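Local coordinates for major capsid protein (Norovirus Hu/GI.7/TCH-060/USA/2003, PDB 4P25) that builds the norovirus capsid and, through its protruding domain, binds histo-blood group antigens such as the Lewis Y glycan, at residues A[13-18]-A[284-289]; A[41-46]-A[174-179]; A[240-245]-A[258-263]. All coordinates share one frame; numbering follows the deposited sequence.

Contact 1 (A[13-18]-A[284-289]); sequences IPLNNL and GVFVFS
The Pro14 ring runs alongside Val285, both side chains heading in one direction, with the proline CG 4.0 Å from Val285 CG2. The valine holds CG1 anti to its backbone N (chi1 177°), which divides its two methyls between consecutive residues of the facing chain. CG2 rests against the N and CA of Pro14, 3.7 Å from that CA, while CG1 reaches back to Ile13 N. One residue further along each segment, Leu15 meets Phe286 at the ring's edge: the leucine CD1 stands near the ring plane, 4.2 Å from Phe286 CE2, so a methyl abuts the rim of the phenyl group. The Phe286 ring is also packed edge-to-face with Phe259 and meets Tyr247, which embeds the Leu15 end of the contact in an apolar cluster.

Polar links accompany this packing. Leu15 N donates to Gly284 O (2.8 Å, 148° at the hydrogen), approaching nearly along the C=O axis, and the same oxygen receives a CA-H...O contact from Pro14 CA at 3.3 Å. A water bridges the backbones of Ile13 and Phe286, donating to Ile13 O at 2.8 Å and accepting from Phe286 N at 2.9 Å. The 13-18 chain then turns away through a short 3-10 segment, with Asn17 N bonded to Pro14 O. Beyond it, Asn17 OD1 accepts a hydrogen bond from Gln63 of the second subunit, placing this turn at the dimer interface.

The arrangement lays an irregular loop near the start of this P-domain chain against the beginning of strand 285-292, the last strand of the chain. Such joining of N-terminal and C-terminal parts is characteristic of the P1 subdomain of the norovirus P domain, in which the P2 subdomain is an insertion.

Contact 2 (A[41-46]-A[174-179]); sequences QFQNGR and WKIPSY
Trp174 opens the contact by turning its carbonyl to the rim of Phe42: Trp174 O lies near the plane of the phenyl ring, 3.4 Å from Phe42 CE1. The two aromatic side chains cross obliquely, meeting where Phe42 CZ comes within 4.2 Å of Trp174 CE3. Both pack on Pro220, and Arg22 makes a cation-pi contact with Phe42. Trp174 O also accepts from a water, 2.8 Å away, that in turn takes the N-H of Gln41, so one carbonyl touches both an aromatic edge and a polar bridge.

Ile176 lies at the centre of the contact. Its CG1 sits between backbone N and carbonyl carbon, the crowded position (chi1 59°), and both CG2 and CD1 come up to the Gln41 carbonyl oxygen from the Ile176 side: CG2 is 3.3 Å and CD1 3.4 Å from Gln41 O. CG2 also lies against Phe42 CA and the edge of its ring, while CD1 touches the side chains of Gln41 and Gln43. Pro177 follows, its CB over one face of the Tyr179 ring, offset toward the rim. Tyr179 closes the series with its hydroxyl oxygen 3.5 Å from both CB and CG of Gln43; the phenol and amide planes are 69° apart.

Gln43, bent at chi2, turns back so that NE2 donates to Gln41 O at 3.0 Å from above the carbonyl plane, while its OE1 accepts from Ala190 N. Gln41 NE2 is bonded to Ala190 O, and Arg46 NH1 grips Phe42 O. With polar groups of 41-46 held by the loop's own bonds and by partners such as Ala190 and Asp103, the direct meeting rests on van der Waals packing, much of it carbon against carbonyl or hydroxyl oxygen, and on one bridging water.

Contact 3 (A[240-245]-A[258-263]); sequences GEAALL and EFKLYP
Ala243 and Leu261 form an antiparallel hydrogen-bonded pair, with Ala243 N to Leu261 O at 2.8 Å and Leu261 N to Ala243 O at 2.7 Å. Leu245 and Phe259 repeat the pattern, through Leu245 N to Phe259 O at 2.8 Å and Phe259 N to Leu245 O at 3.0 Å. Leu244 and Lys260, the non-hydrogen-bonded pair between them, put their side chains on the other face of the sheet.

On the face of Ala243 and Leu261 the methyl and the leucine CB stand 4.1 Å apart, and Leu245 slants across so that its CD1 lies 4.0 Å from Leu261 CB. On the Leu244 face, that residue's CG is anti to the backbone N (chi1 178°) and its CD1 reaches across to the partner strand, 3.6 Å from Phe259 O, also touching Glu258 CB. At the open end of the hairpin Ala242 CB sits over one face of the Tyr262 ring, offset toward the rim, with Lys260 CE beside it, and Glu241 O comes close to Pro263 CD, 3.1 Å away.

Glu200 positions the polar ends here: it makes a salt bridge with Lys260 NZ and a hydrogen bond with Tyr262 OH, the lysine's own bond to that hydroxyl being weak. NZ is further held by the carbonyls of Arg294 and Tyr296.

The hairpin lies between two neighbours in the large antiparallel sheet: strand 285-292 pairs with 242-248, placing Phe288 and Trp291 on Ala243, while strand 266-269 flanks 255-262 and packs Ile267 against Leu261.

How the contacts relate
Contacts 1 and 3 belong to one sheet, with centres 15 Å apart. Strand 285-292 lies next to 242-248, and Ser289 N probably bonds to Leu244 O (2.8 Å), while Phe288 CE1 packs on Ala243 CB at 3.7 Å. Contact 2 stands apart from both: its centre is 24 Å from that of contact 1 and 23 Å from that of contact 3, with nearest atoms about 12 Å and 9 Å away. None of the three includes a residue of the glycan pocket, which draws on the six-stranded sheet through Asp108, Arg127 and Trp161. Segment 174-179 of contact 2 follows strand 154-163 of that sheet and leads toward the sheet of contacts 1 and 3.

Contact 1 (A[13-18]-A[284-289])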
loop_
_atom_site.group_PDB
_atom_site.type_symbol
_atom_site.label_atom_id
_atom_site.label_comp_id
_atom_site.label_asym_id
_atom_site.label_seq_id
_atom_site.Cartn_x
_atom_site.Cartn_y
_atom_site.Cartn_z
ATOM N N ILE A 13 -9.004 12.324 -2.278
ATOM C CA ILE A 13 -7.956 12.097 -1.290
ATOM C C ILE A 13 -6.839 13.092 -1.577
ATOM O O ILE A 13 -6.434 13.235 -2.729
ATOM C CB ILE A 13 -7.367 10.675 -1.422
ATOM C CG1 ILE A 13 -8.435 9.610 -1.159
ATOM C CG2 ILE A 13 -6.204 10.490 -0.473
ATOM C CD1 ILE A 13 -7.978 8.189 -1.457
ATOM N N PRO A 14 -6.339 13.791 -0.545
ATOM C CA PRO A 14 -5.259 14.752 -0.794
ATOM C C PRO A 14 -4.010 14.049 -1.306
ATOM O O PRO A 14 -3.766 12.891 -0.951
ATOM C CB PRO A 14 -4.993 15.359 0.588
ATOM C CG PRO A 14 -6.219 15.070 1.383
ATOM C CD PRO A 14 -6.736 13.763 0.873
ATOM N N LEU A 15 -3.239 14.748 -2.131
ATOM C CA LEU A 15 -2.092 14.158 -2.812
ATOM C C LEU A 15 -1.092 13.503 -1.863
ATOM O O LEU A 15 -0.560 12.429 -2.169
ATOM C CB LEU A 15 -1.400 15.202 -3.692
ATOM C CG LEU A 15 -0.311 14.678 -4.633
ATOM C CD1 LEU A 15 -0.813 13.488 -5.434
ATOM C CD2 LEU A 15 0.152 15.787 -5.556
ATOM N N ASN A 16 -0.850 14.121 -0.709
ATOM C CA ASN A 16 0.102 13.555 0.245
ATOM C C ASN A 16 -0.417 12.325 1.004
ATOM O O ASN A 16 0.327 11.710 1.771
ATOM C CB ASN A 16 0.676 14.617 1.200
ATOM C CG ASN A 16 -0.390 15.358 1.984
ATOM O OD1 ASN A 16 -1.580 15.084 1.861
ATOM N ND2 ASN A 16 0.046 16.306 2.810
ATOM N N ASN A 17 -1.687 11.979 0.782
ATOM C CA ASN A 17 -2.256 10.711 1.257
ATOM C C ASN A 17 -2.380 9.672 0.132
ATOM O O ASN A 17 -3.046 8.648 0.291
ATOM C CB ASN A 17 -3.629 10.916 1.913
ATOM C CG ASN A 17 -3.541 11.303 3.380
ATOM O OD1 ASN A 17 -2.531 11.068 4.043
ATOM N ND2 ASN A 17 -4.616 11.891 3.899
ATOM N N LEU A 18 -1.732 9.933 -0.999
ATOM C CA LEU A 18 -1.729 8.990 -2.119
ATOM C C LEU A 18 -0.393 8.271 -2.243
ATOM O O LEU A 18 0.660 8.867 -1.999
ATOM C CB LEU A 18 -2.054 9.711 -3.428
ATOM C CG LEU A 18 -3.472 10.275 -3.507
ATOM C CD1 LEU A 18 -3.699 11.004 -4.823
ATOM C CD2 LEU A 18 -4.478 9.145 -3.322
ATOM N N GLY A 284 -3.310 19.104 -1.852
ATOM C CA GLY A 284 -4.515 19.381 -2.613
ATOM C C GLY A 284 -5.226 18.120 -3.058
ATOM O O GLY A 284 -4.650 17.032 -3.043
ATOM N N VAL A 285 -6.481 18.269 -3.465
ATOM C CA VAL A 285 -7.290 17.150 -3.925
ATOM C C VAL A 285 -7.667 17.340 -5.390
ATOM O O VAL A 285 -8.167 18.401 -5.777
ATOM C CB VAL A 285 -8.584 17.027 -3.083
ATOM C CG1 VAL A 285 -9.473 15.898 -3.608
ATOM C CG2 VAL A 285 -8.243 16.815 -1.610
ATOM N N PHE A 286 -7.430 16.324 -6.216
ATOM C CA PHE A 286 -7.897 16.380 -7.599
ATOM C C PHE A 286 -9.394 16.115 -7.663
ATOM O O PHE A 286 -9.908 15.199 -7.014
ATOM C CB PHE A 286 -7.168 15.377 -8.493
ATOM C CG PHE A 286 -5.727 15.713 -8.735
ATOM C CD1 PHE A 286 -5.357 16.615 -9.724
ATOM C CD2 PHE A 286 -4.736 15.113 -7.980
ATOM C CE1 PHE A 286 -4.026 16.917 -9.948
ATOM C CE2 PHE A 286 -3.400 15.408 -8.200
ATOM C CZ PHE A 286 -3.044 16.311 -9.185
ATOM N N VAL A 287 -10.087 16.921 -8.454
ATOM C CA VAL A 287 -11.527 16.794 -8.616
ATOM C C VAL A 287 -11.874 16.857 -10.099
ATOM O O VAL A 287 -11.447 17.776 -10.796
ATOM C CB VAL A 287 -12.272 17.921 -7.872
ATOM C CG1 VAL A 287 -13.783 17.786 -8.045
ATOM C CG2 VAL A 287 -11.892 17.940 -6.398
ATOM N N PHE A 288 -12.636 15.880 -10.584
ATOM C CA PHE A 288 -13.106 15.909 -11.969
ATOM C C PHE A 288 -14.029 17.100 -12.193
ATOM O O PHE A 288 -14.994 17.300 -11.451
ATOM C CB PHE A 288 -13.842 14.615 -12.328
ATOM C CG PHE A 288 -14.491 14.639 -13.689
ATOM C CD1 PHE A 288 -13.784 14.250 -14.815
ATOM C CD2 PHE A 288 -15.811 15.043 -13.839
ATOM C CE1 PHE A 288 -14.384 14.268 -16.068
ATOM C CE2 PHE A 288 -16.411 15.068 -15.086
ATOM C CZ PHE A 288 -15.698 14.677 -16.200
ATOM N N SER A 289 -13.749 17.878 -13.233
ATOM C CA SER A 289 -14.585 19.029 -13.547
ATOM C C SER A 289 -15.477 18.797 -14.769
ATOM O O SER A 289 -16.693 18.953 -14.684
ATOM C CB SER A 289 -13.732 20.281 -13.736
ATOM O OG SER A 289 -14.562 21.415 -13.906
HETATM O O HOH W 1 -6.812 13.571 -5.494
#

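Contact 2 (A[41-46]-A[174-179])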
loop_
_atom_site.group_PDB
_atom_site.type_symbol
_atom_site.label_atom_id
_atom_site.label_comp_id
_atom_site.label_asym_id
_atom_site.label_seq_id
_atom_site.Cartn_x
_atom_site.Cartn_y
_atom_site.Cartn_z
ATOM N N GLN A 41 8.326 5.213 -20.106
ATOM C CA GLN A 41 7.614 3.990 -20.441
ATOM C C GLN A 41 7.454 3.107 -19.208
ATOM O O GLN A 41 7.682 1.895 -19.260
ATOM C CB GLN A 41 8.339 3.232 -21.561
ATOM C CG GLN A 41 7.433 2.231 -22.261
ATOM C CD GLN A 41 8.140 1.392 -23.302
ATOM O OE1 GLN A 41 9.327 1.578 -23.575
ATOM N NE2 GLN A 41 7.406 0.460 -23.895
ATOM N N PHE A 42 7.066 3.726 -18.098
ATOM C CA PHE A 42 6.869 3.006 -16.843
ATOM C C PHE A 42 5.921 1.833 -17.062
ATOM O O PHE A 42 4.969 1.938 -17.845
ATOM C CB PHE A 42 6.321 3.947 -15.763
ATOM C CG PHE A 42 7.169 5.171 -15.522
ATOM C CD1 PHE A 42 8.540 5.146 -15.734
ATOM C CD2 PHE A 42 6.590 6.349 -15.068
ATOM C CE1 PHE A 42 9.317 6.277 -15.510
ATOM C CE2 PHE A 42 7.363 7.482 -14.838
ATOM C CZ PHE A 42 8.728 7.441 -15.060
ATOM N N GLN A 43 6.190 0.716 -16.391
ATOM C CA GLN A 43 5.357 -0.482 -16.522
ATOM C C GLN A 43 4.397 -0.651 -15.355
ATOM O O GLN A 43 3.415 -1.380 -15.453
ATOM C CB GLN A 43 6.231 -1.728 -16.679
ATOM C CG GLN A 43 7.004 -1.722 -17.985
ATOM C CD GLN A 43 6.081 -1.641 -19.177
ATOM O OE1 GLN A 43 5.195 -2.484 -19.340
ATOM N NE2 GLN A 43 6.274 -0.628 -20.015
ATOM N N ASN A 44 4.693 0.030 -14.253
ATOM C CA ASN A 44 3.760 0.132 -13.143
ATOM C C ASN A 44 3.111 1.514 -13.105
ATOM O O ASN A 44 3.617 2.464 -13.716
ATOM C CB ASN A 44 4.455 -0.212 -11.822
ATOM C CG ASN A 44 4.711 -1.699 -11.679
ATOM O OD1 ASN A 44 3.905 -2.518 -12.134
ATOM N ND2 ASN A 44 5.832 -2.060 -11.063
ATOM N N GLY A 45 1.980 1.617 -12.413
ATOM C CA GLY A 45 1.178 2.834 -12.427
ATOM C C GLY A 45 0.496 3.131 -13.751
ATOM O O GLY A 45 0.175 4.286 -14.038
ATOM N N ARG A 46 0.268 2.087 -14.544
ATOM C CA ARG A 46 -0.313 2.227 -15.876
ATOM C C ARG A 46 -1.705 1.613 -15.940
ATOM O O ARG A 46 -1.893 0.418 -15.678
ATOM C CB ARG A 46 0.594 1.577 -16.926
ATOM C CG ARG A 46 2.037 2.071 -16.911
ATOM C CD ARG A 46 2.147 3.539 -17.332
ATOM N NE ARG A 46 1.555 3.776 -18.647
ATOM C CZ ARG A 46 2.210 3.680 -19.802
ATOM N NH1 ARG A 46 3.498 3.351 -19.825
ATOM N NH2 ARG A 46 1.569 3.905 -20.940
ATOM N N TRP A 174 14.100 6.924 -13.741
ATOM C CA TRP A 174 13.180 7.197 -14.842
ATOM C C TRP A 174 13.237 6.108 -15.919
ATOM O O TRP A 174 12.410 6.079 -16.830
ATOM C CB TRP A 174 13.470 8.578 -15.441
ATOM C CG TRP A 174 13.240 9.689 -14.463
ATOM C CD1 TRP A 174 13.992 9.980 -13.359
ATOM C CD2 TRP A 174 12.186 10.653 -14.493
ATOM N NE1 TRP A 174 13.468 11.062 -12.699
ATOM C CE2 TRP A 174 12.357 11.497 -13.377
ATOM C CE3 TRP A 174 11.109 10.887 -15.355
ATOM C CZ2 TRP A 174 11.495 12.558 -13.103
ATOM C CZ3 TRP A 174 10.257 11.938 -15.080
ATOM C CH2 TRP A 174 10.454 12.760 -13.966
ATOM N N LYS A 175 14.213 5.213 -15.802
ATOM C CA LYS A 175 14.353 4.092 -16.733
ATOM C C LYS A 175 13.532 2.873 -16.288
ATOM O O LYS A 175 13.181 2.747 -15.119
ATOM C CB LYS A 175 15.823 3.692 -16.848
ATOM C CG LYS A 175 16.695 4.770 -17.468
ATOM C CD LYS A 175 18.131 4.311 -17.605
ATOM C CE LYS A 175 18.932 5.268 -18.472
ATOM N NZ LYS A 175 20.363 4.875 -18.531
ATOM N N ILE A 176 13.230 1.994 -17.241
ATOM C CA ILE A 176 12.602 0.715 -16.934
ATOM C C ILE A 176 13.543 -0.450 -17.276
ATOM O O ILE A 176 14.528 -0.259 -17.994
ATOM C CB ILE A 176 11.253 0.521 -17.686
ATOM C CG1 ILE A 176 11.458 0.588 -19.203
ATOM C CG2 ILE A 176 10.217 1.513 -17.180
ATOM C CD1 ILE A 176 10.350 -0.095 -19.992
ATOM N N PRO A 177 13.261 -1.649 -16.740
ATOM C CA PRO A 177 14.136 -2.781 -17.044
ATOM C C PRO A 177 13.951 -3.300 -18.461
ATOM O O PRO A 177 12.991 -2.938 -19.142
ATOM C CB PRO A 177 13.657 -3.866 -16.063
ATOM C CG PRO A 177 12.877 -3.141 -15.014
ATOM C CD PRO A 177 12.249 -2.003 -15.728
ATOM N N SER A 178 14.894 -4.136 -18.891
ATOM C CA SER A 178 14.687 -5.031 -20.015
ATOM C C SER A 178 14.179 -6.329 -19.405
ATOM O O SER A 178 14.836 -6.905 -18.543
ATOM C CB SER A 178 16.006 -5.293 -20.734
ATOM O OG SER A 178 15.872 -6.366 -21.650
ATOM N N TYR A 179 13.009 -6.786 -19.833
ATOM C CA TYR A 179 12.376 -7.930 -19.179
ATOM C C TYR A 179 12.858 -9.253 -19.748
ATOM O O TYR A 179 12.513 -10.333 -19.262
ATOM C CB TYR A 179 10.854 -7.796 -19.212
ATOM C CG TYR A 179 10.380 -6.650 -18.344
ATOM C CD1 TYR A 179 9.979 -6.866 -17.036
ATOM C CD2 TYR A 179 10.377 -5.342 -18.822
ATOM C CE1 TYR A 179 9.558 -5.813 -16.230
ATOM C CE2 TYR A 179 9.964 -4.284 -18.022
ATOM C CZ TYR A 179 9.558 -4.524 -16.725
ATOM O OH TYR A 179 9.141 -3.489 -15.924
HETATM O O HOH W 2 10.846 4.929 -18.879
#

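Contact 3 (A[240-245]-A[258-263])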
loop_
_atom_site.group_PDB
_atom_site.type_symbol
_atom_site.label_atom_id
_atom_site.label_comp_id
_atom_site.label_asym_id
_atom_site.label_seq_id
_atom_site.Cartn_x
_atom_site.Cartn_y
_atom_site.Cartn_z
ATOM N N GLY A 240 -15.038 11.804 -23.441
ATOM C CA GLY A 240 -14.377 12.922 -24.080
ATOM C C GLY A 240 -12.935 12.557 -24.337
ATOM O O GLY A 240 -12.479 11.486 -23.942
ATOM N N GLU A 241 -12.210 13.456 -24.989
ATOM C CA GLU A 241 -10.829 13.188 -25.360
ATOM C C GLU A 241 -9.868 13.390 -24.197
ATOM O O GLU A 241 -8.735 12.913 -24.230
ATOM C CB GLU A 241 -10.436 14.049 -26.558
ATOM C CG GLU A 241 -11.189 13.659 -27.824
ATOM C CD GLU A 241 -10.938 14.603 -28.977
ATOM O OE1 GLU A 241 -10.712 15.804 -28.725
ATOM O OE2 GLU A 241 -10.971 14.139 -30.136
ATOM N N ALA A 242 -10.330 14.094 -23.168
ATOM C CA ALA A 242 -9.552 14.289 -21.948
ATOM C C ALA A 242 -10.480 14.720 -20.825
ATOM O O ALA A 242 -11.538 15.309 -21.073
ATOM C CB ALA A 242 -8.457 15.326 -22.161
ATOM N N ALA A 243 -10.089 14.420 -19.592
ATOM C CA ALA A 243 -10.843 14.857 -18.426
ATOM C C ALA A 243 -10.134 16.030 -17.778
ATOM O O ALA A 243 -8.968 15.927 -17.386
ATOM C CB ALA A 243 -11.007 13.715 -17.428
ATOM N N LEU A 244 -10.833 17.156 -17.690
ATOM C CA LEU A 244 -10.296 18.332 -17.026
ATOM C C LEU A 244 -10.447 18.171 -15.522
ATOM O O LEU A 244 -11.549 17.954 -15.024
ATOM C CB LEU A 244 -11.024 19.597 -17.497
ATOM C CG LEU A 244 -10.586 20.907 -16.836
ATOM C CD1 LEU A 244 -9.159 21.275 -17.227
ATOM C CD2 LEU A 244 -11.557 22.032 -17.175
ATOM N N LEU A 245 -9.333 18.263 -14.802
ATOM C CA LEU A 245 -9.349 18.163 -13.349
ATOM C C LEU A 245 -8.967 19.495 -12.736
ATOM O O LEU A 245 -8.187 20.247 -13.311
ATOM C CB LEU A 245 -8.338 17.124 -12.862
ATOM C CG LEU A 245 -8.338 15.723 -13.458
ATOM C CD1 LEU A 245 -7.251 14.904 -12.791
ATOM C CD2 LEU A 245 -9.701 15.055 -13.306
ATOM N N GLU A 258 -5.329 23.773 -13.008
ATOM C CA GLU A 258 -6.005 22.910 -13.975
ATOM C C GLU A 258 -5.068 21.852 -14.516
ATOM O O GLU A 258 -3.913 22.145 -14.834
ATOM C CB GLU A 258 -6.440 23.718 -15.200
ATOM C CG GLU A 258 -7.299 24.912 -14.950
ATOM C CD GLU A 258 -8.001 25.349 -16.215
ATOM O OE1 GLU A 258 -7.341 25.486 -17.269
ATOM O OE2 GLU A 258 -9.229 25.530 -16.157
ATOM N N PHE A 259 -5.587 20.639 -14.673
ATOM C CA PHE A 259 -4.816 19.522 -15.210
ATOM C C PHE A 259 -5.676 18.747 -16.203
ATOM O O PHE A 259 -6.901 18.762 -16.104
ATOM C CB PHE A 259 -4.376 18.583 -14.075
ATOM C CG PHE A 259 -3.415 19.208 -13.096
ATOM C CD1 PHE A 259 -3.864 20.082 -12.119
ATOM C CD2 PHE A 259 -2.065 18.899 -13.139
ATOM C CE1 PHE A 259 -2.984 20.656 -11.216
ATOM C CE2 PHE A 259 -1.179 19.465 -12.236
ATOM C CZ PHE A 259 -1.639 20.346 -11.271
ATOM N N LYS A 260 -5.048 18.078 -17.166
ATOM C CA LYS A 260 -5.791 17.181 -18.046
ATOM C C LYS A 260 -5.410 15.728 -17.815
ATOM O O LYS A 260 -4.231 15.373 -17.777
ATOM C CB LYS A 260 -5.638 17.567 -19.523
ATOM C CG LYS A 260 -6.506 18.755 -19.908
ATOM C CD LYS A 260 -6.005 19.475 -21.157
ATOM C CE LYS A 260 -6.311 18.713 -22.435
ATOM N NZ LYS A 260 -5.686 19.376 -23.617
ATOM N N LEU A 261 -6.433 14.900 -17.641
ATOM C CA LEU A 261 -6.265 13.466 -17.473
ATOM C C LEU A 261 -6.679 12.776 -18.767
ATOM O O LEU A 261 -7.837 12.859 -19.183
ATOM C CB LEU A 261 -7.113 12.981 -16.299
ATOM C CG LEU A 261 -7.267 11.477 -16.063
ATOM C CD1 LEU A 261 -5.933 10.829 -15.728
ATOM C CD2 LEU A 261 -8.287 11.231 -14.963
ATOM N N TYR A 262 -5.724 12.105 -19.403
ATOM C CA TYR A 262 -5.955 11.506 -20.715
ATOM C C TYR A 262 -6.419 10.055 -20.595
ATOM O O TYR A 262 -6.053 9.364 -19.642
ATOM C CB TYR A 262 -4.687 11.600 -21.564
ATOM C CG TYR A 262 -4.424 12.990 -22.094
ATOM C CD1 TYR A 262 -4.924 13.381 -23.327
ATOM C CD2 TYR A 262 -3.684 13.912 -21.365
ATOM C CE1 TYR A 262 -4.693 14.641 -23.825
ATOM C CE2 TYR A 262 -3.450 15.184 -21.854
ATOM C CZ TYR A 262 -3.957 15.542 -23.089
ATOM O OH TYR A 262 -3.737 16.800 -23.610
ATOM N N PRO A 263 -7.239 9.597 -21.557
ATOM C CA PRO A 263 -7.823 8.251 -21.526
ATOM C C PRO A 263 -6.794 7.121 -21.396
ATOM O O PRO A 263 -7.102 6.097 -20.784
ATOM C CB PRO A 263 -8.570 8.169 -22.863
ATOM C CG PRO A 263 -8.947 9.593 -23.146
ATOM C CD PRO A 263 -7.748 10.383 -22.699
#